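Local atomic coordinates of ATP-dependent 6-phosphofructokinase subunit beta (Saccharomyces cerevisiae, PDB entry 3O8O), a protein that catalyses the ATP-dependent phosphorylation of fructose 6-phosphate to fructose 1,6-bisphosphate, the first committing step of glycolysis. Residues A167-I178 / W203-T212; S525-Y533 / R742-Q750. All coordinates share one frame; numbering follows the deposited sequence.

Contact 1 (A167-I178 / W203-T212); sequences AYSALDRICKAI and WLALLAGIAT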
# COMPACT_ATOMS: atom_id res chain seq x y z
N ALA B 167 36.75 -1.64 -25.74
CA ALA B 167 37.24 -3.00 -25.61
C ALA B 167 36.16 -3.96 -25.12
O ALA B 167 35.77 -4.88 -25.84
CB ALA B 167 38.41 -3.03 -24.67
N TYR B 168 35.68 -3.73 -23.91
CA TYR B 168 34.64 -4.60 -23.37
C TYR B 168 33.36 -4.66 -24.19
O TYR B 168 32.65 -5.66 -24.16
CB TYR B 168 34.33 -4.19 -21.95
CG TYR B 168 35.40 -4.63 -21.00
CD1 TYR B 168 36.31 -3.73 -20.45
CD2 TYR B 168 35.49 -5.97 -20.63
CE1 TYR B 168 37.27 -4.15 -19.55
CE2 TYR B 168 36.43 -6.40 -19.74
CZ TYR B 168 37.33 -5.50 -19.19
OH TYR B 168 38.28 -5.95 -18.27
N SER B 169 33.05 -3.60 -24.93
CA SER B 169 31.86 -3.60 -25.77
C SER B 169 32.11 -4.61 -26.88
O SER B 169 31.24 -5.41 -27.23
CB SER B 169 31.60 -2.21 -26.36
OG SER B 169 31.21 -1.28 -25.37
N ALA B 170 33.30 -4.56 -27.46
CA ALA B 170 33.64 -5.50 -28.51
C ALA B 170 33.56 -6.91 -27.92
O ALA B 170 32.98 -7.82 -28.54
CB ALA B 170 35.03 -5.21 -29.00
N LEU B 171 34.11 -7.10 -26.72
CA LEU B 171 34.07 -8.40 -26.07
C LEU B 171 32.65 -8.91 -25.91
O LEU B 171 32.40 -10.10 -26.03
CB LEU B 171 34.75 -8.34 -24.69
CG LEU B 171 34.64 -9.60 -23.81
CD1 LEU B 171 35.24 -10.79 -24.53
CD2 LEU B 171 35.32 -9.37 -22.44
N ASP B 172 31.72 -7.99 -25.61
CA ASP B 172 30.29 -8.30 -25.45
C ASP B 172 29.74 -8.78 -26.80
O ASP B 172 29.07 -9.80 -26.90
CB ASP B 172 29.53 -7.03 -25.01
CG ASP B 172 28.05 -7.28 -24.75
OD1 ASP B 172 27.69 -7.81 -23.67
OD2 ASP B 172 27.24 -6.94 -25.65
N ARG B 173 30.04 -8.03 -27.84
CA ARG B 173 29.59 -8.40 -29.15
C ARG B 173 30.07 -9.79 -29.52
O ARG B 173 29.31 -10.59 -30.07
CB ARG B 173 30.10 -7.38 -30.18
CG ARG B 173 28.97 -6.65 -30.88
CD ARG B 173 28.03 -6.01 -29.86
NE ARG B 173 28.40 -4.63 -29.58
CZ ARG B 173 28.16 -4.01 -28.43
NH1 ARG B 173 27.56 -4.66 -27.45
NH2 ARG B 173 28.51 -2.74 -28.28
N ILE B 174 31.33 -10.08 -29.20
CA ILE B 174 31.94 -11.38 -29.51
C ILE B 174 31.22 -12.52 -28.80
O ILE B 174 30.76 -13.46 -29.44
CB ILE B 174 33.47 -11.41 -29.12
CG1 ILE B 174 34.27 -10.52 -30.09
CG2 ILE B 174 34.00 -12.84 -29.15
CD1 ILE B 174 35.68 -10.22 -29.66
N CYS B 175 31.10 -12.41 -27.48
CA CYS B 175 30.46 -13.44 -26.69
C CYS B 175 29.03 -13.65 -27.08
O CYS B 175 28.49 -14.74 -26.88
CB CYS B 175 30.51 -13.09 -25.21
SG CYS B 175 32.17 -12.97 -24.57
N LYS B 176 28.40 -12.61 -27.64
CA LYS B 176 27.01 -12.74 -28.06
C LYS B 176 26.94 -13.57 -29.33
O LYS B 176 26.06 -14.41 -29.48
CB LYS B 176 26.36 -11.36 -28.25
N ALA B 177 27.88 -13.35 -30.24
CA ALA B 177 27.91 -14.10 -31.48
C ALA B 177 28.25 -15.56 -31.21
O ALA B 177 27.63 -16.47 -31.75
CB ALA B 177 28.91 -13.49 -32.42
N ILE B 178 29.24 -15.79 -30.36
CA ILE B 178 29.62 -17.15 -30.05
C ILE B 178 28.44 -17.84 -29.40
O ILE B 178 28.16 -18.98 -29.75
CB ILE B 178 30.87 -17.19 -29.14
CG1 ILE B 178 32.09 -16.77 -29.97
CG2 ILE B 178 31.07 -18.57 -28.51
CD1 ILE B 178 33.34 -16.53 -29.16
N TRP B 203 43.78 -9.84 -26.51
CA TRP B 203 42.94 -9.59 -25.35
C TRP B 203 41.49 -10.04 -25.57
O TRP B 203 40.89 -10.65 -24.70
CB TRP B 203 42.95 -8.10 -24.99
CG TRP B 203 42.20 -7.84 -23.74
CD1 TRP B 203 42.66 -8.02 -22.46
CD2 TRP B 203 40.85 -7.43 -23.63
NE1 TRP B 203 41.66 -7.74 -21.56
CE2 TRP B 203 40.53 -7.37 -22.26
CE3 TRP B 203 39.86 -7.10 -24.57
CZ2 TRP B 203 39.27 -6.99 -21.79
CZ3 TRP B 203 38.62 -6.73 -24.11
CH2 TRP B 203 38.33 -6.67 -22.73
N LEU B 204 40.95 -9.71 -26.75
CA LEU B 204 39.59 -10.09 -27.11
C LEU B 204 39.41 -11.60 -27.26
O LEU B 204 38.44 -12.16 -26.74
CB LEU B 204 39.17 -9.42 -28.41
CG LEU B 204 38.80 -7.94 -28.31
CD1 LEU B 204 38.59 -7.38 -29.71
CD2 LEU B 204 37.55 -7.77 -27.47
N ALA B 205 40.34 -12.26 -27.95
CA ALA B 205 40.25 -13.71 -28.14
C ALA B 205 40.36 -14.45 -26.80
O ALA B 205 39.61 -15.38 -26.53
CB ALA B 205 41.34 -14.18 -29.10
N LEU B 206 41.30 -14.03 -25.96
CA LEU B 206 41.49 -14.66 -24.66
C LEU B 206 40.23 -14.56 -23.78
O LEU B 206 39.62 -15.59 -23.43
CB LEU B 206 42.69 -14.03 -23.96
CG LEU B 206 42.98 -14.27 -22.47
CD1 LEU B 206 43.15 -15.77 -22.15
CD2 LEU B 206 44.24 -13.50 -22.12
N LEU B 207 39.83 -13.32 -23.43
CA LEU B 207 38.65 -13.06 -22.60
C LEU B 207 37.43 -13.77 -23.17
O LEU B 207 36.64 -14.35 -22.42
CB LEU B 207 38.35 -11.57 -22.53
CG LEU B 207 39.00 -10.67 -21.46
CD1 LEU B 207 38.61 -11.11 -20.03
CD2 LEU B 207 40.51 -10.67 -21.62
N ALA B 208 37.29 -13.74 -24.49
CA ALA B 208 36.16 -14.39 -25.11
C ALA B 208 36.18 -15.87 -24.80
O ALA B 208 35.22 -16.42 -24.28
CB ALA B 208 36.17 -14.17 -26.60
N GLY B 209 37.31 -16.51 -25.09
CA GLY B 209 37.42 -17.94 -24.86
C GLY B 209 37.13 -18.33 -23.44
O GLY B 209 36.53 -19.38 -23.19
N ILE B 210 37.57 -17.50 -22.50
CA ILE B 210 37.36 -17.77 -21.08
C ILE B 210 35.88 -17.71 -20.75
O ILE B 210 35.35 -18.53 -19.99
CB ILE B 210 38.04 -16.74 -20.20
CG1 ILE B 210 39.55 -16.88 -20.29
CG2 ILE B 210 37.55 -16.89 -18.78
CD1 ILE B 210 40.30 -15.81 -19.54
N ALA B 211 35.24 -16.70 -21.34
CA ALA B 211 33.82 -16.42 -21.17
C ALA B 211 32.93 -17.42 -21.88
O ALA B 211 31.91 -17.84 -21.34
CB ALA B 211 33.52 -15.02 -21.67
N THR B 212 33.29 -17.80 -23.10
CA THR B 212 32.48 -18.74 -23.84
C THR B 212 32.89 -20.20 -23.66
O THR B 212 32.25 -21.07 -24.25
CB THR B 212 32.51 -18.45 -25.34
OG1 THR B 212 33.86 -18.58 -25.80
CG2 THR B 212 32.06 -17.06 -25.62
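The carbonyl O of Ala208 is gripped twice by Thr212, through the backbone N and the side-chain hydroxyl. Thr212 OG1 donates to Ala208 O at 3.0 Å from above the carbonyl plane. This bond holds OG1 between the backbone N and the carbonyl carbon (chi1 61°) and leaves the methyl CG2 facing the partner helix. There Thr212 CG2 meets Ile178 CG2 at 3.4 Å, the two side chains crossing at about a right angle. One turn back, Ile174 CG2 lies 3.6 Å from Ala208 CB.

The axes of segments 167-178 and 203-212 come within 9.6 Å and cross at -46°. Ile174 and Leu204 both rest on Val196, so the helices come together over strand 191-196 of the parallel sheet in the catalytic PFK domain. The packing is reciprocal knobs-into-holes. Leu171 sits among Trp203, Leu204, Leu207 and Ala208, with its CD2 3.7 Å from Leu207 CB. Leu204 sits among Ala167, Ala170, Leu171 and Ile174, and its CD2 lies 3.8 Å from Ile174 CD1. Ala170 and Ile174 also touch Ile154 and Gln290, which belong to a fructose 6-phosphate site.

At the N-terminal ends the rings of Tyr168 and Trp203 form a T-shaped stack. The edge of the Trp203 six-membered ring points at the Tyr168 face, with ring centroids 4.9 Å apart and planes at 90°. Tyr168 also makes an edge-to-face pair with Tyr298.

Contact 2 (S525-Y533 / R742-Q750); sequences SNNVPGTEY and RMPKVIHWQ. With FDP (2,6-di-O-phosphono-beta-D-fructofuranose), chain L.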
# COMPACT_ATOMS: atom_id res chain seq x y z
N SER B 525 23.42 -5.81 -6.23
CA SER B 525 23.42 -4.64 -5.39
C SER B 525 24.79 -4.14 -4.97
O SER B 525 24.94 -2.97 -4.65
CB SER B 525 22.62 -4.90 -4.13
OG SER B 525 21.41 -5.51 -4.47
N ASN B 526 25.76 -5.05 -4.93
CA ASN B 526 27.13 -4.71 -4.53
C ASN B 526 27.13 -4.17 -3.10
O ASN B 526 27.78 -3.16 -2.79
CB ASN B 526 27.73 -3.69 -5.51
CG ASN B 526 29.24 -3.66 -5.44
OD1 ASN B 526 29.89 -4.70 -5.44
ND2 ASN B 526 29.81 -2.46 -5.40
N ASN B 527 26.40 -4.87 -2.23
CA ASN B 527 26.27 -4.48 -0.82
C ASN B 527 27.08 -5.31 0.17
O ASN B 527 26.96 -5.14 1.39
CB ASN B 527 24.78 -4.52 -0.40
CG ASN B 527 24.18 -5.92 -0.47
OD1 ASN B 527 24.35 -6.65 -1.45
ND2 ASN B 527 23.44 -6.29 0.57
N VAL B 528 27.89 -6.22 -0.35
CA VAL B 528 28.69 -7.07 0.51
C VAL B 528 30.03 -6.44 0.83
O VAL B 528 30.84 -6.24 -0.06
CB VAL B 528 28.92 -8.41 -0.14
CG1 VAL B 528 29.85 -9.24 0.72
CG2 VAL B 528 27.60 -9.12 -0.32
N PRO B 529 30.28 -6.16 2.12
CA PRO B 529 31.52 -5.55 2.61
C PRO B 529 32.73 -6.34 2.19
O PRO B 529 32.65 -7.54 2.03
CB PRO B 529 31.34 -5.57 4.12
CG PRO B 529 29.88 -5.58 4.31
CD PRO B 529 29.43 -6.54 3.26
N GLY B 530 33.86 -5.66 2.02
CA GLY B 530 35.08 -6.35 1.67
C GLY B 530 35.39 -6.40 0.19
O GLY B 530 36.26 -7.15 -0.22
N THR B 531 34.69 -5.62 -0.62
CA THR B 531 34.99 -5.63 -2.05
C THR B 531 34.38 -4.40 -2.70
O THR B 531 33.57 -3.71 -2.09
CB THR B 531 34.47 -6.93 -2.76
OG1 THR B 531 34.99 -6.99 -4.09
CG2 THR B 531 32.95 -6.95 -2.83
N GLU B 532 34.78 -4.12 -3.93
CA GLU B 532 34.26 -2.97 -4.66
C GLU B 532 33.47 -3.49 -5.83
O GLU B 532 32.91 -2.72 -6.60
CB GLU B 532 35.38 -2.08 -5.17
CG GLU B 532 36.32 -1.60 -4.10
CD GLU B 532 37.33 -0.62 -4.62
OE1 GLU B 532 38.08 -0.97 -5.56
OE2 GLU B 532 37.37 0.51 -4.07
N TYR B 533 33.45 -4.81 -5.99
CA TYR B 533 32.70 -5.39 -7.07
C TYR B 533 32.15 -6.75 -6.77
O TYR B 533 32.89 -7.71 -6.85
CB TYR B 533 33.55 -5.54 -8.32
CG TYR B 533 32.74 -6.08 -9.47
CD1 TYR B 533 31.96 -5.24 -10.24
CD2 TYR B 533 32.70 -7.44 -9.73
CE1 TYR B 533 31.14 -5.72 -11.23
CE2 TYR B 533 31.89 -7.95 -10.73
CZ TYR B 533 31.10 -7.08 -11.48
OH TYR B 533 30.27 -7.55 -12.49
N ARG B 742 22.18 -4.74 6.21
CA ARG B 742 22.84 -5.56 5.20
C ARG B 742 23.77 -4.86 4.24
O ARG B 742 23.65 -5.05 3.04
CB ARG B 742 21.83 -6.36 4.38
CG ARG B 742 20.96 -7.31 5.19
CD ARG B 742 20.44 -8.39 4.29
NE ARG B 742 20.08 -7.79 3.03
CZ ARG B 742 20.21 -8.37 1.86
NH1 ARG B 742 19.85 -7.72 0.75
NH2 ARG B 742 20.70 -9.59 1.79
N MET B 743 24.70 -4.06 4.75
CA MET B 743 25.67 -3.43 3.88
C MET B 743 26.79 -2.68 4.58
O MET B 743 26.69 -2.33 5.74
CB MET B 743 24.98 -2.53 2.88
CG MET B 743 24.58 -1.20 3.35
SD MET B 743 23.95 -0.58 1.78
CE MET B 743 25.44 -0.23 0.85
N PRO B 744 27.89 -2.44 3.86
CA PRO B 744 29.06 -1.75 4.39
C PRO B 744 28.76 -0.46 5.11
O PRO B 744 27.79 0.21 4.81
CB PRO B 744 29.92 -1.53 3.15
CG PRO B 744 28.93 -1.45 2.07
CD PRO B 744 28.00 -2.57 2.40
N LYS B 745 29.62 -0.14 6.07
CA LYS B 745 29.47 1.08 6.86
C LYS B 745 29.93 2.28 6.04
O LYS B 745 29.42 3.38 6.18
CB LYS B 745 30.29 0.96 8.15
CG LYS B 745 29.74 1.76 9.32
N VAL B 746 30.89 2.06 5.16
CA VAL B 746 31.41 3.14 4.34
C VAL B 746 30.98 2.94 2.88
O VAL B 746 31.15 1.86 2.34
CB VAL B 746 32.97 3.15 4.39
CG1 VAL B 746 33.49 4.20 3.48
CG2 VAL B 746 33.47 3.42 5.78
N ILE B 747 30.41 3.98 2.26
CA ILE B 747 30.03 3.86 0.85
C ILE B 747 31.18 4.38 -0.00
O ILE B 747 31.73 5.43 0.30
CB ILE B 747 28.78 4.67 0.51
CG1 ILE B 747 28.69 5.90 1.40
CG2 ILE B 747 27.56 3.80 0.66
CD1 ILE B 747 27.54 6.81 1.01
N HIS B 748 31.54 3.65 -1.06
CA HIS B 748 32.65 4.09 -1.86
C HIS B 748 32.36 4.76 -3.20
O HIS B 748 33.25 4.78 -4.06
CB HIS B 748 33.64 2.94 -2.07
CG HIS B 748 33.14 1.87 -2.99
ND1 HIS B 748 32.50 0.73 -2.54
CD2 HIS B 748 33.22 1.75 -4.34
CE1 HIS B 748 32.20 -0.04 -3.57
NE2 HIS B 748 32.62 0.55 -4.68
N TRP B 749 31.17 5.34 -3.38
CA TRP B 749 30.90 5.97 -4.69
C TRP B 749 30.17 7.30 -4.65
O TRP B 749 29.64 7.75 -5.67
CB TRP B 749 30.10 5.02 -5.56
CG TRP B 749 28.91 4.60 -4.84
CD1 TRP B 749 27.81 5.36 -4.56
CD2 TRP B 749 28.72 3.36 -4.17
NE1 TRP B 749 26.94 4.67 -3.74
CE2 TRP B 749 27.48 3.44 -3.48
CE3 TRP B 749 29.48 2.19 -4.07
CZ2 TRP B 749 26.98 2.39 -2.71
CZ3 TRP B 749 28.99 1.14 -3.30
CH2 TRP B 749 27.75 1.25 -2.62
N GLN B 750 30.19 7.94 -3.49
CA GLN B 750 29.51 9.21 -3.30
C GLN B 750 30.05 10.30 -4.22
O GLN B 750 29.33 11.23 -4.58
CB GLN B 750 29.63 9.64 -1.83
CG GLN B 750 28.53 10.59 -1.37
CD GLN B 750 27.13 9.95 -1.38
OE1 GLN B 750 26.11 10.64 -1.25
NE2 GLN B 750 27.07 8.62 -1.53
P1 FDP L . 20.03 -8.11 -2.09
O1P FDP L . 20.65 -9.06 -1.13
O2P FDP L . 21.07 -7.67 -3.24
O3P FDP L . 19.58 -6.75 -1.36
O1 FDP L . 17.57 -5.84 -4.82
C1 FDP L . 18.14 -6.52 -3.70
C2 FDP L . 18.07 -8.03 -3.89
O2 FDP L . 18.75 -8.73 -2.85
C3 FDP L . 18.61 -8.41 -5.27
O3 FDP L . 19.83 -9.14 -5.10
C4 FDP L . 17.53 -9.34 -5.81
O4 FDP L . 17.50 -9.22 -7.24
C5 FDP L . 16.29 -8.69 -5.21
O5 FDP L . 16.70 -8.46 -3.85
C6 FDP L . 15.04 -9.56 -5.21
O6 FDP L . 15.19 -10.66 -4.31
P2 FDP L . 13.91 -11.49 -3.80
O4P FDP L . 14.25 -12.41 -2.70
O5P FDP L . 12.79 -10.41 -3.36
O6P FDP L . 13.32 -12.24 -5.09
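Two loops without regular structure run close at Asn527 and Met743, and again at Pro529 and Pro744, with CA atoms 4.9 Å apart in each pair. Asn527 ND2 donates to Arg742 O at 2.8 Å, nearly along the C=O axis. CG of Asn527 lies between its backbone N and carbonyl carbon (chi1 64°), which turns the amide to the Arg742 carbonyl. The same ND2 lies over one face of the Arg742 guanidinium. Asn527 OD1 is held by Thr523 OG1, so both ends of the amide are fixed. A leucine here would probably leave Arg742 O without this donor and let the arginine's backbone drift from the 525-533 loop.

Pro529 CG packs against Pro744 CD at 4.0 Å. The edge of the His748 ring faces Asn526 ND2, and Glu532 CG lies over one face of that ring. The Asn526 amide stands 86° from the ring; its OD1 accepts from Ser534 N.

Ser525 OG donates to O2P of the bound sugar bisphosphate. Arg742 NH2 makes a weak hydrogen bond to O1P of the same phosphate and a salt bridge to Glu495. The loops thus form one wall of the allosteric fructose 2,6-bisphosphate site in the regulatory PFK domain.

How the contacts relate
Contact 1 comes first along the chain, in the N-terminal catalytic domain. It closes a short loop of 24 residues that includes strand 191-196, and joins the helices before and after that strand. The chain then passes through the interdomain linker 381-394 into the C-terminal regulatory domain. Contact 2 closes a much longer loop of 208 residues there. It brings the segment after strand 519-521 to the one leading into helix 750-760, near the C terminus. The contacts follow in series and neither nest nor cross. The centres of contact 1 and contact 2 are about 28 Å apart. The nearest atoms of contact 1 and contact 2 are about 10 Å apart. Helix 669-688, which lies within the second loop, packs on contact 1.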